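Local atomic coordinates of hexokinase (Schistosoma mansoni, PDB entry 1BDG), a protein that binds glucose and, like other hexokinases, transfers a phosphate group from ATP to hexoses to give hexose 6-phosphates. Residues 68-73 and 136-141; 142-147 and 160-165; 212-217 and 394-399; 221-226 and 248-253. All coordinates share one frame; numbering follows the deposited sequence.

Contact 1 (68-73 and 136-141)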
# COMPACT_ATOMS: atom_id res chain seq x y z
N GLY A 68 18.44 -19.44 12.81
CA GLY A 68 17.91 -20.36 11.81
C GLY A 68 18.05 -19.84 10.39
O GLY A 68 18.77 -18.85 10.14
N ASN A 69 17.39 -20.54 9.45
CA ASN A 69 17.38 -20.19 8.02
C ASN A 69 15.93 -20.41 7.55
O ASN A 69 15.38 -21.50 7.72
CB ASN A 69 18.32 -21.12 7.22
CG ASN A 69 18.34 -20.79 5.72
OD1 ASN A 69 18.21 -21.68 4.85
ND2 ASN A 69 18.54 -19.51 5.40
N PHE A 70 15.30 -19.37 6.99
CA PHE A 70 13.92 -19.48 6.55
C PHE A 70 13.71 -18.92 5.16
O PHE A 70 14.55 -18.19 4.66
CB PHE A 70 13.01 -18.70 7.51
CG PHE A 70 13.24 -19.01 8.95
CD1 PHE A 70 14.43 -18.64 9.58
CD2 PHE A 70 12.27 -19.68 9.69
CE1 PHE A 70 14.66 -18.93 10.92
CE2 PHE A 70 12.47 -19.97 11.04
CZ PHE A 70 13.68 -19.60 11.66
N LEU A 71 12.60 -19.29 4.55
CA LEU A 71 12.23 -18.81 3.22
C LEU A 71 11.21 -17.72 3.48
O LEU A 71 10.63 -17.67 4.57
CB LEU A 71 11.58 -19.92 2.38
CG LEU A 71 12.42 -21.15 2.01
CD1 LEU A 71 11.56 -22.06 1.18
CD2 LEU A 71 13.67 -20.77 1.25
N ALA A 72 10.97 -16.86 2.51
CA ALA A 72 10.00 -15.79 2.68
C ALA A 72 9.52 -15.36 1.32
O ALA A 72 10.33 -15.13 0.43
CB ALA A 72 10.63 -14.63 3.40
N LEU A 73 8.20 -15.32 1.13
CA LEU A 73 7.62 -14.90 -0.14
C LEU A 73 7.02 -13.52 0.07
O LEU A 73 6.79 -13.10 1.21
CB LEU A 73 6.52 -15.87 -0.58
CG LEU A 73 6.88 -17.30 -1.01
CD1 LEU A 73 5.62 -18.08 -1.32
CD2 LEU A 73 7.77 -17.26 -2.25
N LYS A 136 14.86 -28.69 4.52
CA LYS A 136 13.56 -28.37 5.11
C LYS A 136 13.57 -26.91 5.60
O LYS A 136 14.57 -26.44 6.17
CB LYS A 136 13.26 -29.35 6.27
N PHE A 137 12.47 -26.19 5.38
CA PHE A 137 12.40 -24.78 5.77
C PHE A 137 11.13 -24.36 6.54
O PHE A 137 10.27 -25.19 6.87
CB PHE A 137 12.45 -23.91 4.51
CG PHE A 137 13.78 -23.93 3.78
CD1 PHE A 137 14.86 -23.17 4.24
CD2 PHE A 137 13.90 -24.58 2.55
CE1 PHE A 137 16.03 -23.05 3.49
CE2 PHE A 137 15.07 -24.47 1.79
CZ PHE A 137 16.13 -23.70 2.26
N ASP A 138 11.01 -23.06 6.80
CA ASP A 138 9.85 -22.47 7.47
C ASP A 138 9.64 -21.19 6.68
O ASP A 138 10.48 -20.29 6.74
CB ASP A 138 10.14 -22.11 8.93
CG ASP A 138 9.74 -23.21 9.90
OD1 ASP A 138 9.12 -24.22 9.46
OD2 ASP A 138 10.06 -23.07 11.10
N LEU A 139 8.54 -21.12 5.95
CA LEU A 139 8.28 -19.97 5.11
C LEU A 139 7.42 -18.89 5.76
O LEU A 139 6.49 -19.19 6.50
CB LEU A 139 7.68 -20.46 3.79
CG LEU A 139 7.19 -19.59 2.63
CD1 LEU A 139 7.33 -20.38 1.34
CD2 LEU A 139 5.74 -19.18 2.82
N GLY A 140 7.82 -17.64 5.58
CA GLY A 140 7.07 -16.52 6.09
C GLY A 140 6.37 -15.96 4.86
O GLY A 140 7.04 -15.52 3.92
N PHE A 141 5.04 -16.01 4.83
CA PHE A 141 4.26 -15.53 3.70
C PHE A 141 3.72 -14.11 3.90
O PHE A 141 2.81 -13.88 4.71
CB PHE A 141 3.11 -16.51 3.45
CG PHE A 141 2.43 -16.36 2.11
CD1 PHE A 141 3.07 -15.75 1.03
CD2 PHE A 141 1.15 -16.87 1.92
CE1 PHE A 141 2.42 -15.66 -0.21
CE2 PHE A 141 0.51 -16.79 0.69
CZ PHE A 141 1.14 -16.18 -0.37
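Two parallel neighbours in the five-stranded sheet of the small subdomain meet here, with Leu71, Ala72 and Leu73 lying beside Leu139, Gly140 and Phe141. Three backbone bonds join them: Leu71 N to Asp138 O at 3.2 Å, Gly140 N to Leu71 O at 3.0 Å and Leu73 N to Gly140 O, also at 3.0 Å. At the start of the pairing Leu71 lies against the Phe137 ring. Its CG is anti to the carbonyl carbon (chi1 -64°), and CD2 sits 3.8 Å from the ring centroid, almost exactly on the ring normal, in a CH-pi contact. The carbonyl oxygen OD1 of Asn69 comes to the edge of the same ring, near its plane. The strand order 3-2-1-4-5, with an antiparallel meander of three strands followed by a helix and a parallel fourth strand, is that of the ribonuclease H-like fold of the actin ATPase clan; helix 112-129 makes the connection and covers Leu71, Leu73 and Phe141. On this same face Leu73 CG meets Leu139 CD1 at 3.9 Å, and Leu73 CB lies obliquely to the Phe141 ring, 3.8 Å from CD1. Ala72 and Gly140 belong to the other face, where Phe70 CD2 approaches Asp138 CB.

Contact 2 (142-147 and 160-165). With GLC (alpha-D-glucopyranose), chain B.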
# COMPACT_ATOMS: atom_id res chain seq x y z
N THR A 142 4.30 -13.14 3.20
CA THR A 142 3.84 -11.76 3.27
C THR A 142 2.73 -11.67 2.24
O THR A 142 3.01 -11.52 1.05
CB THR A 142 4.95 -10.79 2.88
OG1 THR A 142 5.92 -10.75 3.92
CG2 THR A 142 4.40 -9.40 2.64
N PHE A 143 1.49 -11.85 2.68
CA PHE A 143 0.33 -11.80 1.79
C PHE A 143 -0.31 -10.43 1.98
O PHE A 143 -1.06 -10.21 2.94
CB PHE A 143 -0.64 -12.91 2.16
CG PHE A 143 -1.73 -13.13 1.15
CD1 PHE A 143 -1.42 -13.28 -0.20
CD2 PHE A 143 -3.06 -13.26 1.56
CE1 PHE A 143 -2.42 -13.56 -1.14
CE2 PHE A 143 -4.06 -13.53 0.64
CZ PHE A 143 -3.74 -13.69 -0.72
N SER A 144 -0.02 -9.50 1.07
CA SER A 144 -0.52 -8.14 1.14
C SER A 144 -2.03 -7.98 1.00
O SER A 144 -2.48 -7.16 0.19
CB SER A 144 0.14 -7.29 0.06
OG SER A 144 1.52 -7.55 -0.03
N PHE A 145 -2.83 -8.69 1.78
CA PHE A 145 -4.28 -8.53 1.64
C PHE A 145 -4.96 -8.69 2.99
O PHE A 145 -4.37 -9.23 3.93
CB PHE A 145 -4.84 -9.53 0.61
CG PHE A 145 -4.38 -9.27 -0.80
CD1 PHE A 145 -4.95 -8.26 -1.55
CD2 PHE A 145 -3.34 -10.00 -1.35
CE1 PHE A 145 -4.49 -7.98 -2.82
CE2 PHE A 145 -2.87 -9.72 -2.62
CZ PHE A 145 -3.44 -8.71 -3.35
N PRO A 146 -6.21 -8.20 3.11
CA PRO A 146 -6.94 -8.31 4.37
C PRO A 146 -7.29 -9.76 4.61
O PRO A 146 -7.88 -10.41 3.75
CB PRO A 146 -8.20 -7.50 4.10
CG PRO A 146 -8.43 -7.73 2.65
CD PRO A 146 -7.05 -7.57 2.08
N CYS A 147 -6.86 -10.27 5.76
CA CYS A 147 -7.11 -11.66 6.16
C CYS A 147 -7.51 -11.66 7.63
O CYS A 147 -7.08 -10.81 8.40
CB CYS A 147 -5.85 -12.52 6.03
SG CYS A 147 -5.17 -12.75 4.38
N TRP A 160 -10.13 -9.57 -2.18
CA TRP A 160 -9.00 -9.21 -3.01
C TRP A 160 -9.06 -7.71 -3.21
O TRP A 160 -10.14 -7.17 -3.51
CB TRP A 160 -9.08 -9.86 -4.40
CG TRP A 160 -8.59 -11.28 -4.56
CD1 TRP A 160 -9.31 -12.33 -5.04
CD2 TRP A 160 -7.25 -11.79 -4.36
NE1 TRP A 160 -8.52 -13.44 -5.15
CE2 TRP A 160 -7.25 -13.14 -4.75
CE3 TRP A 160 -6.06 -11.22 -3.90
CZ2 TRP A 160 -6.10 -13.94 -4.69
CZ3 TRP A 160 -4.91 -12.03 -3.84
CH2 TRP A 160 -4.94 -13.37 -4.23
N THR A 161 -7.93 -7.04 -3.03
CA THR A 161 -7.86 -5.61 -3.25
C THR A 161 -6.85 -5.48 -4.38
O THR A 161 -6.31 -6.49 -4.85
CB THR A 161 -7.36 -4.87 -2.01
OG1 THR A 161 -6.02 -5.29 -1.69
CG2 THR A 161 -8.26 -5.14 -0.82
N LYS A 162 -6.65 -4.27 -4.87
CA LYS A 162 -5.68 -4.02 -5.93
C LYS A 162 -6.02 -4.62 -7.30
O LYS A 162 -7.16 -4.52 -7.75
CB LYS A 162 -4.28 -4.43 -5.45
CG LYS A 162 -3.71 -3.46 -4.43
CD LYS A 162 -2.33 -3.80 -3.98
CE LYS A 162 -2.34 -4.84 -2.91
NZ LYS A 162 -1.06 -4.80 -2.14
N GLY A 163 -5.03 -5.21 -7.97
CA GLY A 163 -5.27 -5.78 -9.28
C GLY A 163 -5.56 -7.27 -9.33
O GLY A 163 -5.43 -7.89 -10.40
N PHE A 164 -5.94 -7.86 -8.20
CA PHE A 164 -6.22 -9.29 -8.15
C PHE A 164 -7.72 -9.61 -8.15
O PHE A 164 -8.55 -8.84 -7.65
CB PHE A 164 -5.59 -9.91 -6.92
CG PHE A 164 -4.10 -10.06 -6.99
CD1 PHE A 164 -3.27 -8.95 -7.16
CD2 PHE A 164 -3.51 -11.30 -6.81
CE1 PHE A 164 -1.87 -9.08 -7.14
CE2 PHE A 164 -2.13 -11.44 -6.78
CZ PHE A 164 -1.31 -10.33 -6.95
N SER A 165 -8.06 -10.76 -8.73
CA SER A 165 -9.43 -11.27 -8.81
C SER A 165 -9.42 -12.74 -9.15
O SER A 165 -10.19 -13.18 -9.99
CB SER A 165 -10.27 -10.50 -9.85
OG SER A 165 -9.67 -10.53 -11.13
C1 GLC B . -3.78 -3.02 -0.16
C2 GLC B . -4.06 -4.30 0.62
C3 GLC B . -3.41 -4.22 1.98
C4 GLC B . -1.93 -3.94 1.83
C5 GLC B . -1.74 -2.66 1.04
C6 GLC B . -0.28 -2.35 0.79
O1 GLC B . -4.28 -1.95 0.57
O2 GLC B . -5.46 -4.49 0.78
O3 GLC B . -3.59 -5.44 2.68
O4 GLC B . -1.33 -3.82 3.09
O5 GLC B . -2.37 -2.80 -0.24
O6 GLC B . 0.20 -3.01 -0.36
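Phe145 projects into an aromatic cluster in which Trp160 and Phe164 approach it in different ways. The six-membered ring of Trp160 stands nearly perpendicular to it, planes at 88° and centroids 4.8 Å apart, and turns its CE3-CZ3 edge toward the Phe145 face. Phe145 in turn presents its own edge to the face of Phe164: CZ lies 3.8 Å from Phe164 CD1, and the planes are inclined at 62°. Phe143 completes the cluster obliquely, its CZ 3.7 Å from Trp160 CZ3. The Phe145 and Thr161 side chains slide past each other in opposite directions, and Thr161 O lies at the Phe145 ring edge by CE1, near its plane. Both segments belong to the small subdomain and flank the sugar site: 142-147 is the end of strand 137-143 and the loop that follows, whereas the loop 160-165 carries a type II' turn from Thr161 to Phe164 with Lys162 at its second position. Thr161 OG1 donates a 2.7 Å hydrogen bond to glucose O2. The Lys162 chain, bent at chi3 (-83°), brings NZ to the O5-O6 side of the sugar, where it donates to glucose O6 at 2.8 Å and O5 at 3.1 Å, with a weak further bond to the backbone of Gly76. Ser144 OG is hydrogen-bonded to Leu75 O and to the carboxylate of Asp197, another glucose-binding residue.

Contact 3 (212-217 and 394-399)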
# COMPACT_ATOMS: atom_id res chain seq x y z
N CYS A 212 10.35 1.63 16.90
CA CYS A 212 9.39 1.49 15.82
C CYS A 212 8.10 0.83 16.25
O CYS A 212 8.09 -0.37 16.56
CB CYS A 212 9.99 0.64 14.71
SG CYS A 212 9.21 0.86 13.08
N ALA A 213 7.00 1.57 16.23
CA ALA A 213 5.71 1.01 16.63
C ALA A 213 4.67 1.04 15.49
O ALA A 213 3.53 0.62 15.69
CB ALA A 213 5.18 1.73 17.84
N VAL A 214 5.09 1.49 14.31
CA VAL A 214 4.19 1.57 13.15
C VAL A 214 4.87 1.04 11.89
O VAL A 214 6.09 1.08 11.77
CB VAL A 214 3.75 3.04 12.90
CG1 VAL A 214 2.63 3.09 11.92
CG2 VAL A 214 3.33 3.69 14.18
N GLY A 215 4.08 0.51 10.96
CA GLY A 215 4.62 -0.01 9.72
C GLY A 215 3.77 0.53 8.60
O GLY A 215 2.68 0.01 8.36
N LEU A 216 4.23 1.58 7.92
CA LEU A 216 3.46 2.20 6.84
C LEU A 216 3.82 1.78 5.42
O LEU A 216 4.98 1.77 5.04
CB LEU A 216 3.59 3.73 6.95
CG LEU A 216 2.98 4.64 5.89
CD1 LEU A 216 1.46 4.48 5.84
CD2 LEU A 216 3.36 6.07 6.20
N ILE A 217 2.79 1.47 4.63
CA ILE A 217 2.99 1.09 3.23
C ILE A 217 2.28 2.07 2.29
O ILE A 217 1.06 2.21 2.33
CB ILE A 217 2.44 -0.32 2.91
CG1 ILE A 217 3.30 -1.40 3.58
CG2 ILE A 217 2.43 -0.54 1.42
CD1 ILE A 217 4.72 -1.46 3.06
N VAL A 394 7.70 7.70 18.64
CA VAL A 394 7.32 6.73 17.63
C VAL A 394 8.20 6.73 16.38
O VAL A 394 8.36 7.77 15.73
CB VAL A 394 5.88 7.00 17.15
CG1 VAL A 394 5.38 5.82 16.32
CG2 VAL A 394 4.96 7.29 18.32
N THR A 395 8.80 5.58 16.07
CA THR A 395 9.59 5.42 14.85
C THR A 395 8.59 4.73 13.90
O THR A 395 7.95 3.73 14.27
CB THR A 395 10.85 4.53 15.06
OG1 THR A 395 11.87 5.28 15.73
CG2 THR A 395 11.40 4.02 13.74
N VAL A 396 8.45 5.27 12.69
CA VAL A 396 7.51 4.75 11.70
C VAL A 396 8.27 4.08 10.55
O VAL A 396 9.09 4.73 9.90
CB VAL A 396 6.67 5.92 11.14
CG1 VAL A 396 5.64 5.43 10.15
CG2 VAL A 396 6.03 6.69 12.28
N GLY A 397 7.99 2.81 10.28
CA GLY A 397 8.70 2.13 9.20
C GLY A 397 7.97 2.26 7.89
O GLY A 397 6.87 1.76 7.79
N VAL A 398 8.56 2.90 6.88
CA VAL A 398 7.86 3.07 5.59
C VAL A 398 8.36 2.20 4.44
O VAL A 398 9.46 1.67 4.47
CB VAL A 398 7.93 4.54 5.05
CG1 VAL A 398 6.65 4.90 4.34
CG2 VAL A 398 8.24 5.55 6.13
N ASP A 399 7.55 2.08 3.41
CA ASP A 399 7.92 1.35 2.21
C ASP A 399 6.87 1.68 1.17
O ASP A 399 5.79 2.14 1.52
CB ASP A 399 8.00 -0.16 2.44
CG ASP A 399 9.03 -0.84 1.52
OD1 ASP A 399 9.58 -0.15 0.64
OD2 ASP A 399 9.28 -2.05 1.67
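Cys212 to Ile217 and Val394 to Asp399 run parallel, their axes 4.5 Å apart at closest and crossing at -21°, with a beta bulge between Cys212 and Val214 that shifts the register by one residue. Within the bulge Ala213 N binds Thr395 O at 3.1 Å. Beyond it Gly397 N gives a nearly straight bond to Val214 O (3.0 Å, 170° at the hydrogen), and Leu216 N donates to Gly397 O; the last link, Asp399 N to Leu216 O, is weak. Branched side chains fill one face: Val214 CG2 touches Val394 CG1 at 3.6 Å, Val396 CG1 touches the CB atoms of both Val214 and Leu216, and Leu216 runs alongside Val398, pointing the same way, with CD2 4.0 Å from Val398 CG1. Helix 357-389 packs on Val214 and Leu216 here. These are central strands of the large-subdomain sheet, whose core has the same strand order as that of the small subdomain, as expected for the duplicated fold of the actin ATPase clan. On the opposite face, Cys212 SG, bound to Cys205 in a disulfide, lies 3.6 Å from Gly397 N, and Cys212 CB meets Thr395 CG2. Helix 197-206 covers this side, reaching Ile217, which also touches the bound glucose. Ile217 CD1 rests 3.6 Å from Asp399 CB, while the Asp399 carboxylate leads away to a salt bridge with Lys404.

Contact 4 (221-226 and 248-253). With GLC (alpha-D-glucopyranose), chain B.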
# COMPACT_ATOMS: atom_id res chain seq x y z
N GLY A 221 -0.43 0.14 -3.07
CA GLY A 221 -1.55 0.33 -2.18
C GLY A 221 -1.12 0.93 -0.85
O GLY A 221 0.06 0.93 -0.53
N THR A 222 -2.05 1.49 -0.10
CA THR A 222 -1.72 2.10 1.18
C THR A 222 -2.38 1.34 2.32
O THR A 222 -3.49 0.80 2.17
CB THR A 222 -2.08 3.61 1.23
OG1 THR A 222 -1.58 4.18 2.44
CG2 THR A 222 -3.57 3.84 1.15
N ASN A 223 -1.65 1.25 3.43
CA ASN A 223 -2.12 0.56 4.62
C ASN A 223 -1.08 0.75 5.72
O ASN A 223 0.09 0.97 5.43
CB ASN A 223 -2.32 -0.93 4.35
CG ASN A 223 -3.02 -1.64 5.47
OD1 ASN A 223 -3.43 -1.02 6.43
ND2 ASN A 223 -3.16 -2.94 5.35
N VAL A 224 -1.51 0.72 6.97
CA VAL A 224 -0.62 0.88 8.11
C VAL A 224 -0.93 -0.21 9.12
O VAL A 224 -2.04 -0.77 9.14
CB VAL A 224 -0.82 2.24 8.80
CG1 VAL A 224 -1.97 2.17 9.79
CG2 VAL A 224 0.43 2.65 9.51
N ALA A 225 0.04 -0.50 9.98
CA ALA A 225 -0.10 -1.50 11.02
C ALA A 225 0.60 -0.85 12.18
O ALA A 225 1.57 -0.12 11.98
CB ALA A 225 0.60 -2.76 10.61
N TYR A 226 0.12 -1.09 13.40
CA TYR A 226 0.73 -0.49 14.57
C TYR A 226 0.61 -1.39 15.81
O TYR A 226 -0.19 -2.32 15.82
CB TYR A 226 0.11 0.90 14.82
CG TYR A 226 -1.30 0.86 15.35
CD1 TYR A 226 -2.38 0.66 14.50
CD2 TYR A 226 -1.55 0.96 16.72
CE1 TYR A 226 -3.68 0.54 15.01
CE2 TYR A 226 -2.83 0.85 17.24
CZ TYR A 226 -3.89 0.63 16.39
OH TYR A 226 -5.16 0.49 16.90
N THR A 248 -4.63 -2.45 10.33
CA THR A 248 -5.73 -1.52 10.17
C THR A 248 -6.53 -1.77 8.92
O THR A 248 -7.75 -1.88 8.98
CB THR A 248 -5.22 -0.07 10.17
OG1 THR A 248 -4.45 0.15 8.98
CG2 THR A 248 -4.35 0.17 11.39
N GLU A 249 -5.83 -1.87 7.80
CA GLU A 249 -6.46 -2.11 6.50
C GLU A 249 -7.37 -0.90 6.24
O GLU A 249 -8.56 -1.02 5.94
CB GLU A 249 -7.23 -3.44 6.55
CG GLU A 249 -7.46 -4.10 5.20
CD GLU A 249 -6.19 -4.44 4.42
OE1 GLU A 249 -5.41 -5.30 4.87
OE2 GLU A 249 -6.00 -3.85 3.34
N TRP A 250 -6.74 0.28 6.34
CA TRP A 250 -7.37 1.58 6.16
C TRP A 250 -7.70 1.97 4.73
O TRP A 250 -8.32 3.01 4.48
CB TRP A 250 -6.53 2.69 6.82
CG TRP A 250 -5.23 3.10 6.11
CD1 TRP A 250 -4.86 2.80 4.82
CD2 TRP A 250 -4.19 3.94 6.64
NE1 TRP A 250 -3.66 3.40 4.53
CE2 TRP A 250 -3.23 4.10 5.62
CE3 TRP A 250 -3.99 4.57 7.87
CZ2 TRP A 250 -2.07 4.87 5.79
CZ3 TRP A 250 -2.83 5.34 8.04
CH2 TRP A 250 -1.89 5.48 7.01
N GLY A 251 -7.24 1.17 3.77
CA GLY A 251 -7.55 1.47 2.39
C GLY A 251 -9.07 1.49 2.27
O GLY A 251 -9.64 2.21 1.44
N ALA A 252 -9.73 0.70 3.11
CA ALA A 252 -11.18 0.63 3.09
C ALA A 252 -11.90 1.83 3.69
O ALA A 252 -13.12 1.86 3.66
CB ALA A 252 -11.64 -0.65 3.76
N PHE A 253 -11.18 2.82 4.22
CA PHE A 253 -11.86 3.98 4.80
C PHE A 253 -12.70 4.63 3.71
O PHE A 253 -12.37 4.57 2.54
CB PHE A 253 -10.87 4.99 5.40
CG PHE A 253 -11.53 6.09 6.22
CD1 PHE A 253 -12.49 5.79 7.19
CD2 PHE A 253 -11.15 7.43 6.05
CE1 PHE A 253 -13.07 6.79 7.98
CE2 PHE A 253 -11.73 8.46 6.84
CZ PHE A 253 -12.69 8.13 7.82
C1 GLC B . -3.78 -3.02 -0.16
C2 GLC B . -4.06 -4.30 0.62
C3 GLC B . -3.41 -4.22 1.98
C4 GLC B . -1.93 -3.94 1.83
C5 GLC B . -1.74 -2.66 1.04
C6 GLC B . -0.28 -2.35 0.79
O1 GLC B . -4.28 -1.95 0.57
O2 GLC B . -5.46 -4.49 0.78
O3 GLC B . -3.59 -5.44 2.68
O4 GLC B . -1.33 -3.82 3.09
O5 GLC B . -2.37 -2.80 -0.24
O6 GLC B . 0.20 -3.01 -0.36
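Asn223 reaches from its strand toward the loop at Glu249 with CG anti to the backbone N (chi1 -170°). Its CB passes glucose O4 at 3.3 Å, and CG lies over the backbone, 3.6 Å from Glu249 CA. Here the amide divides. OD1 accepts the N-H of Glu249 at 2.9 Å, the donor tilted from the amide plane, and, weakly, that of Val224; ND2 donates to glucose O4 at 3.0 Å (153° at the hydrogen) and also to Asn247 OD1. Glu249, its chain bent at chi2 (59°), accepts the sugar hydroxyls one on each oxygen: O3 on OE1 and O2 on OE2, the latter at 2.7 Å. Thr248 OG1 donates to Val224 O at 2.6 Å, and Val224 lies over the face of the Trp250 six-membered ring, its CB 3.9 Å from the centroid. Near the strand's start Trp250 NE1 bonds Thr222 OG1 at 3.1 Å, with the oxygen in the indole plane. The contact thus joins strand 222-229 of the large subdomain to the loop after strand 243-247, both lining the glucose site. Since OD1 is engaged by backbone N-H groups, the amide NH2 is turned toward the sugar. Asn223 therefore offers a donor to O4 while Glu249 offers acceptors to O2 and O3, a complementary pattern that holds three adjacent hydroxyls.

The contacts follow the bilobal plan of hexokinase, with contacts 1 and 2 in the small subdomain and contacts 3 and 4 in the large one, and glucose between. Contacts 1 and 2 share strand 137-143 and adjoin where Leu73 O meets Thr142 N at 3.2 Å; yet contact 1 lies back from the sugar, the Phe141 side chain about 12 Å from it. Contacts 3 and 4 are sheet neighbours, joined through Gly215 N and Ala225 O at 2.8 Å. Contacts 2 and 4, their centres about 12 Å apart, grip glucose from the two lobes and touch directly, Pro146 CA lying 3.4 Å from Glu249 OE1. Contact 3 reaches the sugar through Ile217.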